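Local coordinates for protein Cj0977 (Campylobacter jejuni, PDB 3BNV) that is of unknown function but adopts a hot-dog fold and serves as a sigma28-regulated, nonflagellar virulence factor, at residues I39-D43 with K44-K48; I52-S55 with E56-A59; I65-A68 with F69-A72; A73-Y76 with V77-S81. All coordinates share one frame; numbering follows the deposited sequence.

The four contacts follow one another along the chain, from the first hairpin of the antiparallel sheet to the long helix 67-82 of the hot-dog fold. Contact 1 closes the hairpin of strands 38-43 and 46-52; contact 2 is a turn in the loop after it, its centre about 24 Å away. Contact 3 covers the entry to the helix and its first turn, and contact 4 follows directly along it, centres about 13 Å apart. Contact 4 touches contact 1 where Ile-39 and Ala-47 meet Tyr-76, Val-77 and Ala-80, while Met-57 and Thr-53 of contact 2 pack on Ile-65 and Phe-69. Contacts 2, 3 and 4 also reach the second subunit, so this region joins sheet, helix and dimer interface.

Contact 1. Residues I39-D43 with K44-K48; sequences IIEID and KNYAK
Glu-41 and Tyr-46 meet on one side of the hairpin formed by 39-43 and 44-48, on the face where strand pairing also places Asp-43 and Lys-48. With CG anti to the backbone N in both (chi1 167° and 172°), Glu-41 CG comes to the ring edge, in its plane and 3.6 Å from Tyr-46 CE1; the carboxylate stands 81° to the ring. The tight part is the backbone: Lys-48 N gives a bond of 2.8 Å to Glu-41 O, and Asp-43 and Tyr-46 exchange a pair of N-H...O bonds. Lys-48 O takes Ile-40 N at 2.7 Å and, weakly, Glu-41 N, while Ile-40 CG2 lies 3.5 Å from Lys-48 CB. On the other face, Ile-42 and Ala-47 form a non-hydrogen-bonded pair, and Ala-47 turns its methyl to helix 67-82.

The looser side is the exposed turn, where Lys-44 N makes a weak bond to Asp-43 OD2 and Asn-45 OD1 turns to Arg-121. Glu-41 OE2 stays 5.0 Å from Lys-48 NZ. A type II turn from Asp-43 to Tyr-46 and a classic bulge at Ile-40 and Glu-41 opposite Lys-48 define this antiparallel beta hairpin, at one edge of the sheet within this chain.

Contact 2. Residues I52-S55 with E56-A59; sequences ITTS and EMVA
Thr-54 grips the start of 56-59 with two of its oxygens. Its carbonyl O accepts the N-H of Met-57 at 3.0 Å, a nearly straight bond (168° at the hydrogen) in which the donor lies well above the carbonyl plane. Its hydroxyl OG1 accepts Glu-56 N at 3.2 Å. With chi1 at 78°, OG1 sits between the backbone N and the carbonyl carbon of its own residue, folded back over the turn where that N-H can meet it. The same placement brings OG1 against Glu-56 CB, and the two side chains run side by side in one direction, the glutamate continuing outward.

Together the two bonds make an ST turn superposed on a beta turn whose backbone angles at Ser-55 and Glu-56 fit type I; it bends the chain just after strand 46-52 of the hot-dog sheet, on the way to helix 67-82.

Met-57, present as selenomethionine, reaches back under the turn. Its CG lies beside Thr-54 O, the selenium rests 3.8 Å from Thr-53 CA, and the chain then bends at chi3 (-39°), which brings CE to 3.9 Å from Thr-53 CG2. The methionine and Thr-53 side chains cross at about a right angle, in a buried spot that Ile-65 also lines. Thr-53 keeps its hydroxyl for Gly-103 N and Asp-104 O.

Ser-55, at the exposed corner, contributes chiefly through its backbone: Val-58 sets both methyls against the Ser-55 carbonyl, CG2 at 3.4 Å from its O, while the valine also packs on Glu-30 of the second subunit.

Contact 3. Residues I65-A68 with F69-A72; sequences IFDA and FIFA
Phe-66 and Phe-69 meet at the first turn of helix 67-82, the central helix of the hot-dog fold. Their contact is apolar: the side chains cross at about a right angle, and Phe-66 CB packs against Phe-69 CD2 at 3.7 Å. Phe-69 CE2 approaches the Phe-66 ring at its edge, near the ring plane. The two rings then part, Phe-69 going to Met-57 and Phe-66 to Asn-75 of the second subunit.

The backbone bonds open the helix. Phe-69 N reaches Phe-66 O at 3.2 Å, three residues back, and Ala-72 N reaches Ala-68 O in the regular four-residue step. Asp-67 O is held by two donors, Ile-70 N at 2.8 Å from above the carbonyl plane and Phe-71 N at 3.2 Å within it.

Across the dimer, Asp-67 OD1 accepts the N-H of Ile-89 of the second subunit. Phe-71, with CG opposite its own N (chi1 179°), carries its ring away from Ala-68 to stack on Phe-71 of that subunit.

Within the helix, Phe-71 CB rests 3.4 Å from Ala-68 O. Asp-67 and Ile-70 run side by side, pointing the same way, with Asp-67 OD2 3.9 Å from Ile-70 CD1.

Contact 4. Residues A73-Y76 with V77-S81; sequences AANY and VAQAS
Residues 73-81 continue helix 67-82 in regular alpha-helical form, with Val-77, Ala-78, Gln-79 and Ala-80 each giving its N-H to the carbonyl four residues earlier; the bond from Val-77 N to Ala-73 O is 3.0 Å long and almost straight, at 174°.

Among the side chains, Asn-75 and Gln-79 stand one turn apart, side by side and pointing the same way, with amide planes 28° apart. Gln-79 NE2 makes a weak bond of 3.5 Å to Asn-75 OD1, and Gln-79 CG rests 3.4 Å from Asn-75 O. The other end of the glutamine amide, OE1, is taken by Ser-87 OG, so both ends of this buried group have partners. Phe-66 of the second subunit packs on Asn-75, Tyr-76 and Gln-79.

Val-77 sets CG1 3.7 Å from Ala-74 O; a chi1 of 80° turns that methyl back over the preceding turn and leaves CG2 opposite the backbone N, packed on Ala-47 of the hairpin. Ala-78 CB lies 3.3 Å from Ala-74 O, and Ala-80 CB sits near Tyr-76 O.

Small side chains thus let the sheet come close: Ala-73, Ala-74, Val-77 and Ala-78 pack on strands 46-52, 105-112 and 120-129. The polar amides of Asn-75 and Gln-79 meet instead at the dimer side, where a weak mutual bond and the Ser-87 hydroxyl would limit the cost of burying them.

Contact 1. Residues I39-D43 with K44-K48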
loop_
_atom_site.group_PDB
_atom_site.type_symbol
_atom_site.label_atom_id
_atom_site.label_comp_id
_atom_site.label_asym_id
_atom_site.label_seq_id
_atom_site.Cartn_x
_atom_site.Cartn_y
_atom_site.Cartn_z
ATOM N N ILE A 39 -11.000 -7.889 8.319
ATOM C CA ILE A 39 -10.459 -8.407 9.565
ATOM C C ILE A 39 -11.359 -9.527 10.045
ATOM O O ILE A 39 -12.572 -9.385 10.084
ATOM C CB ILE A 39 -10.397 -7.323 10.628
ATOM C CG1 ILE A 39 -9.776 -6.059 10.051
ATOM C CG2 ILE A 39 -9.606 -7.801 11.832
ATOM C CD1 ILE A 39 -8.319 -6.222 9.648
ATOM N N ILE A 40 -10.750 -10.636 10.430
ATOM C CA ILE A 40 -11.425 -11.925 10.523
ATOM C C ILE A 40 -11.286 -12.445 11.964
ATOM O O ILE A 40 -11.995 -13.345 12.397
ATOM C CB ILE A 40 -10.715 -12.856 9.481
ATOM C CG1 ILE A 40 -11.590 -13.909 8.911
ATOM C CG2 ILE A 40 -9.565 -13.624 10.066
ATOM C CD1 ILE A 40 -10.703 -15.057 8.450
ATOM N N GLU A 41 -10.352 -11.849 12.696
ATOM C CA GLU A 41 -10.129 -12.169 14.093
ATOM C C GLU A 41 -9.247 -11.104 14.733
ATOM O O GLU A 41 -8.321 -10.568 14.099
ATOM C CB GLU A 41 -9.501 -13.547 14.239
ATOM C CG GLU A 41 -8.965 -13.819 15.608
ATOM C CD GLU A 41 -8.627 -15.283 15.830
ATOM O OE1 GLU A 41 -8.409 -15.637 17.017
ATOM O OE2 GLU A 41 -8.590 -16.074 14.840
ATOM N N ILE A 42 -9.564 -10.762 15.978
ATOM C CA ILE A 42 -8.715 -9.835 16.721
ATOM C C ILE A 42 -8.660 -10.199 18.177
ATOM O O ILE A 42 -9.502 -10.910 18.672
ATOM C CB ILE A 42 -9.110 -8.354 16.592
ATOM C CG1 ILE A 42 -10.248 -8.010 17.531
ATOM C CG2 ILE A 42 -9.491 -8.003 15.179
ATOM C CD1 ILE A 42 -10.484 -6.515 17.563
ATOM N N ASP A 43 -7.631 -9.716 18.842
ATOM C CA ASP A 43 -7.374 -10.012 20.236
ATOM C C ASP A 43 -6.311 -9.006 20.657
ATOM O O ASP A 43 -5.793 -8.229 19.831
ATOM C CB ASP A 43 -6.816 -11.439 20.364
ATOM C CG ASP A 43 -7.206 -12.142 21.686
ATOM O OD1 ASP A 43 -7.029 -13.381 21.747
ATOM O OD2 ASP A 43 -7.689 -11.495 22.659
ATOM N N LYS A 44 -5.964 -9.028 21.932
ATOM C CA LYS A 44 -4.877 -8.196 22.417
ATOM C C LYS A 44 -3.611 -8.422 21.574
ATOM O O LYS A 44 -3.104 -9.554 21.501
ATOM C CB LYS A 44 -4.589 -8.551 23.871
ATOM C CG LYS A 44 -3.477 -7.749 24.475
ATOM C CD LYS A 44 -3.846 -6.293 24.512
ATOM C CE LYS A 44 -3.237 -5.607 25.722
ATOM N NZ LYS A 44 -1.822 -5.214 25.473
ATOM N N ASN A 45 -3.103 -7.365 20.937
ATOM C CA ASN A 45 -1.823 -7.460 20.228
ATOM C C ASN A 45 -1.857 -8.389 19.038
ATOM O O ASN A 45 -0.813 -8.870 18.591
ATOM C CB ASN A 45 -0.695 -7.910 21.164
ATOM C CG ASN A 45 -0.136 -6.760 22.008
ATOM O OD1 ASN A 45 -0.208 -5.590 21.616
ATOM N ND2 ASN A 45 0.417 -7.093 23.165
ATOM N N TYR A 46 -3.048 -8.653 18.517
ATOM C CA TYR A 46 -3.191 -9.688 17.513
ATOM C C TYR A 46 -4.353 -9.412 16.561
ATOM O O TYR A 46 -5.415 -8.937 16.977
ATOM C CB TYR A 46 -3.378 -11.048 18.188
ATOM C CG TYR A 46 -3.725 -12.134 17.194
ATOM C CD1 TYR A 46 -5.053 -12.495 16.951
ATOM C CD2 TYR A 46 -2.729 -12.765 16.469
ATOM C CE1 TYR A 46 -5.361 -13.476 16.038
ATOM C CE2 TYR A 46 -3.026 -13.730 15.548
ATOM C CZ TYR A 46 -4.336 -14.091 15.330
ATOM O OH TYR A 46 -4.598 -15.072 14.389
ATOM N N ALA A 47 -4.150 -9.722 15.283
ATOM C CA ALA A 47 -5.235 -9.659 14.305
ATOM C C ALA A 47 -4.994 -10.573 13.106
ATOM O O ALA A 47 -3.851 -10.831 12.714
ATOM C CB ALA A 47 -5.454 -8.238 13.844
ATOM N N LYS A 48 -6.080 -11.061 12.525
ATOM C CA LYS A 48 -6.007 -11.934 11.350
ATOM C C LYS A 48 -6.901 -11.372 10.251
ATOM O O LYS A 48 -8.021 -10.943 10.524
ATOM C CB LYS A 48 -6.476 -13.334 11.722
ATOM C CG LYS A 48 -5.846 -14.457 10.912
ATOM C CD LYS A 48 -6.428 -15.838 11.295
ATOM C CE LYS A 48 -5.632 -17.006 10.652
ATOM N NZ LYS A 48 -5.695 -18.322 11.427
#

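Contact 2. Residues I52-S55 with E56-A59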
loop_
_atom_site.group_PDB
_atom_site.type_symbol
_atom_site.label_atom_id
_atom_site.label_comp_id
_atom_site.label_asym_id
_atom_site.label_seq_id
_atom_site.Cartn_x
_atom_site.Cartn_y
_atom_site.Cartn_z
ATOM N N ILE A 52 -9.150 -10.976 -0.592
ATOM C CA ILE A 52 -9.450 -11.658 -1.838
ATOM C C ILE A 52 -9.117 -10.718 -2.992
ATOM O O ILE A 52 -9.623 -9.593 -3.068
ATOM C CB ILE A 52 -10.873 -12.293 -1.900
ATOM C CG1 ILE A 52 -11.911 -11.299 -2.355
ATOM C CG2 ILE A 52 -11.255 -12.832 -0.559
ATOM C CD1 ILE A 52 -13.224 -11.354 -1.504
ATOM N N THR A 53 -8.228 -11.171 -3.860
ATOM C CA THR A 53 -7.761 -10.325 -4.942
ATOM C C THR A 53 -8.874 -10.115 -5.966
ATOM O O THR A 53 -9.644 -11.024 -6.240
ATOM C CB THR A 53 -6.518 -10.912 -5.631
ATOM O OG1 THR A 53 -6.856 -12.147 -6.268
ATOM C CG2 THR A 53 -5.450 -11.154 -4.619
ATOM N N THR A 54 -8.976 -8.903 -6.507
ATOM C CA THR A 54 -10.035 -8.622 -7.494
ATOM C C THR A 54 -9.446 -7.919 -8.705
ATOM O O THR A 54 -8.289 -7.481 -8.695
ATOM C CB THR A 54 -11.223 -7.759 -6.937
ATOM O OG1 THR A 54 -10.836 -6.380 -6.878
ATOM C CG2 THR A 54 -11.668 -8.227 -5.560
ATOM N N SER A 55 -10.250 -7.814 -9.755
ATOM C CA SER A 55 -9.761 -7.225 -10.987
ATOM C C SER A 55 -9.466 -5.747 -10.817
ATOM O O SER A 55 -8.855 -5.146 -11.683
ATOM C CB SER A 55 -10.763 -7.406 -12.084
ATOM O OG SER A 55 -11.959 -6.753 -11.718
ATOM N N GLU A 56 -9.872 -5.166 -9.690
ATOM C CA GLU A 56 -9.578 -3.759 -9.414
ATOM C C GLU A 56 -8.154 -3.508 -8.959
ATOM O O GLU A 56 -7.722 -2.365 -8.901
ATOM C CB GLU A 56 -10.577 -3.183 -8.402
ATOM C CG GLU A 56 -11.963 -2.954 -9.051
ATOM C CD GLU A 56 -12.950 -2.239 -8.132
ATOM O OE1 GLU A 56 -12.747 -2.308 -6.890
ATOM O OE2 GLU A 56 -13.917 -1.619 -8.654
HETATM N N MSE A 57 -7.427 -4.574 -8.636
HETATM C CA MSE A 57 -6.057 -4.439 -8.162
HETATM C C MSE A 57 -4.987 -4.935 -9.139
HETATM O O MSE A 57 -3.813 -4.982 -8.798
HETATM C CB MSE A 57 -5.896 -5.063 -6.771
HETATM C CG MSE A 57 -7.145 -5.749 -6.251
HETATM SE SE MSE A 57 -6.946 -6.603 -4.496
HETATM C CE MSE A 57 -5.166 -7.310 -4.750
ATOM N N VAL A 58 -5.374 -5.284 -10.356
ATOM C CA VAL A 58 -4.402 -5.787 -11.315
ATOM C C VAL A 58 -3.457 -4.703 -11.790
ATOM O O VAL A 58 -3.834 -3.550 -11.874
ATOM C CB VAL A 58 -5.067 -6.425 -12.566
ATOM C CG1 VAL A 58 -5.905 -7.640 -12.175
ATOM C CG2 VAL A 58 -5.881 -5.363 -13.338
ATOM N N ALA A 59 -2.235 -5.103 -12.121
ATOM C CA ALA A 59 -1.255 -4.221 -12.725
ATOM C C ALA A 59 -1.293 -4.361 -14.230
ATOM O O ALA A 59 -0.953 -3.435 -14.953
ATOM C CB ALA A 59 0.118 -4.578 -12.231
#

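Contact 3. Residues I65-A68 with F69-A72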
loop_
_atom_site.group_PDB
_atom_site.type_symbol
_atom_site.label_atom_id
_atom_site.label_comp_id
_atom_site.label_asym_id
_atom_site.label_seq_id
_atom_site.Cartn_x
_atom_site.Cartn_y
_atom_site.Cartn_z
ATOM N N ILE A 65 -1.147 -8.858 -9.621
ATOM C CA ILE A 65 -1.734 -7.977 -8.647
ATOM C C ILE A 65 -0.691 -6.975 -8.168
ATOM O O ILE A 65 0.369 -7.366 -7.687
ATOM C CB ILE A 65 -2.244 -8.803 -7.456
ATOM C CG1 ILE A 65 -3.267 -9.823 -7.943
ATOM C CG2 ILE A 65 -2.878 -7.937 -6.415
ATOM C CD1 ILE A 65 -4.686 -9.252 -8.224
ATOM N N PHE A 66 -1.009 -5.685 -8.280
ATOM C CA PHE A 66 -0.112 -4.632 -7.863
ATOM C C PHE A 66 0.277 -4.869 -6.428
ATOM O O PHE A 66 -0.591 -5.058 -5.576
ATOM C CB PHE A 66 -0.817 -3.303 -7.960
ATOM C CG PHE A 66 0.091 -2.122 -7.883
ATOM C CD1 PHE A 66 -0.209 -1.057 -7.037
ATOM C CD2 PHE A 66 1.214 -2.034 -8.697
ATOM C CE1 PHE A 66 0.599 0.066 -6.994
ATOM C CE2 PHE A 66 2.026 -0.921 -8.663
ATOM C CZ PHE A 66 1.725 0.133 -7.803
ATOM N N ASP A 67 1.578 -4.837 -6.141
ATOM C CA ASP A 67 2.074 -5.196 -4.821
ATOM C C ASP A 67 1.512 -4.321 -3.692
ATOM O O ASP A 67 1.319 -4.795 -2.564
ATOM C CB ASP A 67 3.594 -5.175 -4.820
ATOM C CG ASP A 67 4.210 -6.266 -5.717
ATOM O OD1 ASP A 67 4.914 -5.946 -6.717
ATOM O OD2 ASP A 67 4.015 -7.463 -5.408
ATOM N N ALA A 68 1.216 -3.061 -3.980
ATOM C CA ALA A 68 0.715 -2.152 -2.954
ATOM C C ALA A 68 -0.549 -2.641 -2.271
ATOM O O ALA A 68 -0.810 -2.301 -1.112
ATOM C CB ALA A 68 0.491 -0.786 -3.529
ATOM N N PHE A 69 -1.341 -3.447 -2.954
ATOM C CA PHE A 69 -2.555 -3.962 -2.313
ATOM C C PHE A 69 -2.213 -4.952 -1.234
ATOM O O PHE A 69 -2.914 -5.058 -0.231
ATOM C CB PHE A 69 -3.531 -4.537 -3.325
ATOM C CG PHE A 69 -4.059 -3.500 -4.235
ATOM C CD1 PHE A 69 -5.004 -2.612 -3.785
ATOM C CD2 PHE A 69 -3.522 -3.331 -5.495
ATOM C CE1 PHE A 69 -5.475 -1.609 -4.592
ATOM C CE2 PHE A 69 -3.975 -2.341 -6.311
ATOM C CZ PHE A 69 -4.956 -1.467 -5.863
ATOM N N ILE A 70 -1.102 -5.658 -1.412
ATOM C CA ILE A 70 -0.687 -6.558 -0.364
ATOM C C ILE A 70 -0.291 -5.683 0.802
ATOM O O ILE A 70 -0.648 -5.976 1.946
ATOM C CB ILE A 70 0.505 -7.366 -0.785
ATOM C CG1 ILE A 70 0.209 -8.133 -2.055
ATOM C CG2 ILE A 70 0.906 -8.324 0.285
ATOM C CD1 ILE A 70 1.547 -8.648 -2.695
ATOM N N PHE A 71 0.428 -4.593 0.512
ATOM C CA PHE A 71 0.830 -3.687 1.574
ATOM C C PHE A 71 -0.411 -3.114 2.237
ATOM O O PHE A 71 -0.520 -3.107 3.451
ATOM C CB PHE A 71 1.724 -2.562 1.071
ATOM C CG PHE A 71 2.153 -1.576 2.163
ATOM C CD1 PHE A 71 1.428 -0.433 2.421
ATOM C CD2 PHE A 71 3.288 -1.809 2.931
ATOM C CE1 PHE A 71 1.838 0.463 3.414
ATOM C CE2 PHE A 71 3.668 -0.925 3.932
ATOM C CZ PHE A 71 2.951 0.214 4.161
ATOM N N ALA A 72 -1.375 -2.660 1.448
ATOM C CA ALA A 72 -2.579 -2.142 2.044
ATOM C C ALA A 72 -3.156 -3.131 3.035
ATOM O O ALA A 72 -3.512 -2.750 4.139
ATOM C CB ALA A 72 -3.593 -1.803 0.988
#

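Contact 4. Residues A73-Y76 with V77-S81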
loop_
_atom_site.group_PDB
_atom_site.type_symbol
_atom_site.label_atom_id
_atom_site.label_comp_id
_atom_site.label_asym_id
_atom_site.label_seq_id
_atom_site.Cartn_x
_atom_site.Cartn_y
_atom_site.Cartn_z
ATOM N N ALA A 73 -3.262 -4.396 2.657
ATOM C CA ALA A 73 -3.845 -5.367 3.555
ATOM C C ALA A 73 -2.988 -5.456 4.837
ATOM O O ALA A 73 -3.511 -5.453 5.951
ATOM C CB ALA A 73 -3.966 -6.693 2.866
ATOM N N ALA A 74 -1.669 -5.495 4.675
ATOM C CA ALA A 74 -0.785 -5.570 5.828
ATOM C C ALA A 74 -0.935 -4.338 6.733
ATOM O O ALA A 74 -0.922 -4.427 7.969
ATOM C CB ALA A 74 0.625 -5.719 5.370
ATOM N N ASN A 75 -1.074 -3.193 6.101
ATOM C CA ASN A 75 -1.264 -1.942 6.783
ATOM C C ASN A 75 -2.550 -2.002 7.628
ATOM O O ASN A 75 -2.596 -1.595 8.799
ATOM C CB ASN A 75 -1.286 -0.851 5.717
ATOM C CG ASN A 75 -1.406 0.542 6.277
ATOM O OD1 ASN A 75 -1.685 0.753 7.470
ATOM N ND2 ASN A 75 -1.233 1.518 5.403
ATOM N N TYR A 76 -3.596 -2.555 7.052
ATOM C CA TYR A 76 -4.865 -2.652 7.756
ATOM C C TYR A 76 -4.782 -3.626 8.945
ATOM O O TYR A 76 -5.077 -3.256 10.075
ATOM C CB TYR A 76 -5.952 -2.981 6.742
ATOM C CG TYR A 76 -7.372 -3.025 7.225
ATOM C CD1 TYR A 76 -8.250 -3.945 6.706
ATOM C CD2 TYR A 76 -7.847 -2.136 8.150
ATOM C CE1 TYR A 76 -9.568 -3.993 7.115
ATOM C CE2 TYR A 76 -9.177 -2.185 8.579
ATOM C CZ TYR A 76 -10.026 -3.114 8.057
ATOM O OH TYR A 76 -11.344 -3.180 8.456
ATOM N N VAL A 77 -4.358 -4.855 8.715
ATOM C CA VAL A 77 -4.285 -5.819 9.812
ATOM C C VAL A 77 -3.253 -5.412 10.908
ATOM O O VAL A 77 -3.449 -5.694 12.086
ATOM C CB VAL A 77 -4.082 -7.268 9.324
ATOM C CG1 VAL A 77 -2.646 -7.532 8.968
ATOM C CG2 VAL A 77 -4.476 -8.217 10.375
ATOM N N ALA A 78 -2.173 -4.734 10.545
ATOM C CA ALA A 78 -1.283 -4.182 11.577
ATOM C C ALA A 78 -2.035 -3.240 12.502
ATOM O O ALA A 78 -1.937 -3.333 13.725
ATOM C CB ALA A 78 -0.119 -3.429 10.964
ATOM N N GLN A 79 -2.772 -2.299 11.927
ATOM C CA GLN A 79 -3.521 -1.390 12.767
ATOM C C GLN A 79 -4.587 -2.121 13.549
ATOM O O GLN A 79 -4.835 -1.786 14.687
ATOM C CB GLN A 79 -4.136 -0.257 11.966
ATOM C CG GLN A 79 -3.116 0.657 11.312
ATOM C CD GLN A 79 -3.716 1.987 10.968
ATOM O OE1 GLN A 79 -4.032 2.766 11.856
ATOM N NE2 GLN A 79 -3.905 2.255 9.689
ATOM N N ALA A 80 -5.201 -3.151 12.974
ATOM C CA ALA A 80 -6.215 -3.877 13.725
ATOM C C ALA A 80 -5.634 -4.594 14.944
ATOM O O ALA A 80 -6.334 -4.809 15.925
ATOM C CB ALA A 80 -6.923 -4.826 12.854
ATOM N N SER A 81 -4.358 -4.951 14.884
ATOM C CA SER A 81 -3.705 -5.651 15.985
ATOM C C SER A 81 -3.532 -4.767 17.208
ATOM O O SER A 81 -3.364 -5.263 18.300
ATOM C CB SER A 81 -2.334 -6.165 15.559
ATOM O OG SER A 81 -1.424 -5.091 15.423
#